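Local coordinates for arsenic responsive repressor ArsR (Corynebacterium glutamicum ATCC 13032, PDB 6J0E), which represses transcription as a dimeric winged helix-turn-helix DNA-binding protein and is released from its operator when it binds As(III), at the interface of chains A and B. Residues are numbered along the deposited sequence; one frame, centred on the assembly and turned at random. Chains: chain A/B, Arsenic responsive repressor ArsR.

The interface of chains A and B. Residues chain A 47, 51, 54-55, 100; chain B 12, 15-16, 20, 23, 114.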
loop_
_atom_site.group_PDB
_atom_site.type_symbol
_atom_site.label_atom_id
_atom_site.label_comp_id
_atom_site.label_asym_id
_atom_site.label_seq_id
_atom_site.Cartn_x
_atom_site.Cartn_y
_atom_site.Cartn_z
ATOM N N LEU A 47 13.814 -0.519 0.453
ATOM C CA LEU A 47 12.917 0.622 0.302
ATOM C C LEU A 47 13.020 1.632 1.433
ATOM O O LEU A 47 12.990 2.786 1.190
ATOM C CB LEU A 47 11.460 0.157 0.053
ATOM C CG LEU A 47 10.318 1.140 -0.111
ATOM C CD1 LEU A 47 10.623 1.885 -1.438
ATOM C CD2 LEU A 47 8.995 0.386 -0.096
ATOM N N ALA A 51 13.859 5.592 0.874
ATOM C CA ALA A 51 12.981 6.569 1.481
ATOM C C ALA A 51 13.632 7.534 2.466
ATOM O O ALA A 51 13.327 8.751 2.421
ATOM C CB ALA A 51 11.751 5.856 2.135
ATOM N N GLY A 54 15.365 10.635 0.998
ATOM C CA GLY A 54 14.546 11.489 0.267
ATOM C C GLY A 54 14.216 11.028 -1.160
ATOM O O GLY A 54 13.895 11.841 -2.005
ATOM N N CYS A 55 14.416 9.728 -1.453
ATOM C CA CYS A 55 14.148 9.158 -2.736
ATOM C C CYS A 55 15.065 9.729 -3.790
ATOM O O CYS A 55 14.769 9.729 -4.897
ATOM C CB CYS A 55 12.684 9.151 -3.154
ATOM S SG CYS A 55 11.609 8.148 -2.128
ATOM N N VAL A 100 13.508 5.424 -7.240
ATOM C CA VAL A 100 12.151 5.020 -6.908
ATOM C C VAL A 100 11.255 5.665 -7.900
ATOM O O VAL A 100 11.465 6.860 -8.233
ATOM C CB VAL A 100 11.705 5.547 -5.518
ATOM C CG1 VAL A 100 10.321 5.155 -5.297
ATOM C CG2 VAL A 100 12.581 4.958 -4.496
ATOM N N PRO B 12 12.451 16.644 -1.057
ATOM C CA PRO B 12 12.935 15.394 -0.459
ATOM C C PRO B 12 12.611 15.194 1.046
ATOM O O PRO B 12 12.566 14.104 1.498
ATOM C CB PRO B 12 14.459 15.456 -0.647
ATOM C CG PRO B 12 14.682 16.366 -1.797
ATOM C CD PRO B 12 13.480 17.285 -1.909
ATOM N N CYS B 15 8.855 13.973 0.812
ATOM C CA CYS B 15 8.632 12.935 -0.073
ATOM C C CYS B 15 8.135 11.624 0.576
ATOM O O CYS B 15 7.110 11.021 0.085
ATOM C CB CYS B 15 9.905 12.716 -0.887
ATOM S SG CYS B 15 10.012 11.157 -1.866
ATOM N N CYS B 16 8.845 11.275 1.641
ATOM C CA CYS B 16 8.503 10.015 2.293
ATOM C C CYS B 16 8.360 10.275 3.779
ATOM O O CYS B 16 8.695 9.465 4.570
ATOM C CB CYS B 16 9.627 8.960 2.000
ATOM S SG CYS B 16 9.547 8.304 0.310
ATOM N N THR B 20 8.835 6.765 6.072
ATOM C CA THR B 20 10.211 6.556 6.589
ATOM C C THR B 20 10.307 5.940 7.940
ATOM O O THR B 20 11.019 4.987 8.109
ATOM C CB THR B 20 11.064 7.760 6.549
ATOM O OG1 THR B 20 11.209 8.133 5.178
ATOM C CG2 THR B 20 12.457 7.433 6.964
ATOM N N LEU B 23 8.896 2.376 7.851
ATOM C CA LEU B 23 9.719 1.539 7.027
ATOM C C LEU B 23 11.063 1.256 7.758
ATOM O O LEU B 23 11.596 0.182 7.514
ATOM C CB LEU B 23 10.093 2.234 5.742
ATOM C CG LEU B 23 8.970 2.071 4.642
ATOM C CD1 LEU B 23 9.373 3.035 3.529
ATOM C CD2 LEU B 23 8.808 0.634 4.192
ATOM N N ILE B 114 5.272 6.752 -0.752
ATOM C CA ILE B 114 6.602 6.851 -1.307
ATOM C C ILE B 114 6.592 7.832 -2.514
ATOM O O ILE B 114 6.260 7.458 -3.610
ATOM C CB ILE B 114 7.037 5.433 -1.860
ATOM C CG1 ILE B 114 6.930 4.398 -0.732
ATOM C CG2 ILE B 114 8.497 5.540 -2.404
ATOM C CD1 ILE B 114 7.876 4.615 0.333
HETATM O O HOH W 1 12.331 10.687 4.726
#
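The C-terminal half of helix 41-52 of chain A, the loop after it and the end of strand 97-100 meet the N-terminal loop of chain B, its helix 20-24 and the loop at B:Ile114. Three cysteine sulfurs converge here: SG of A:Cys55 faces SG of B:Cys15 at 3.4 Å, and SG of B:Cys16 also lies beside it, at a separation too short to be read as an ordinary contact. The two neighbouring chain B cysteines converge through different rotamers, SG being anti to the backbone N in B:Cys15 (chi1 167°) but beside it in B:Cys16 (chi1 -75°). This sulfur cluster, built from both subunits, lies at the arsenic-binding site, where A:Cys55 lines the pocket; the three sulfurs probably bind As(III) together, as a trigonal pyramid.

Apolar groups flank the sulfurs. The methyl CB of A:Ala51 abuts CB of B:Cys16 at 3.8 Å and CD1 of B:Leu23 at 3.9 Å, while A:Leu47, one helical turn earlier, touches B:Leu23 more loosely. CG2 of B:Ile114 presses tightly on CG1 of A:Val100 (3.4 Å), the two side chains crossing at about a right angle. At the edge of the patch, CB of the B:Pro12 ring rests against CA and O of A:Gly54.

Polar contact across the boundary runs through water: OG1 of B:Thr20 binds a water at 2.8 Å, which reaches O of A:Ala51 at 3.2 Å. The same hydroxyl donates to O of B:Cys16 (2.9 Å) from above the carbonyl plane, tying helix 20-24 to the cysteine loop.

The patch lies where the N-terminal segment and the loop after helix 103-111 of one subunit pack against the winged-helix domain of the other, with a two-fold-related twin.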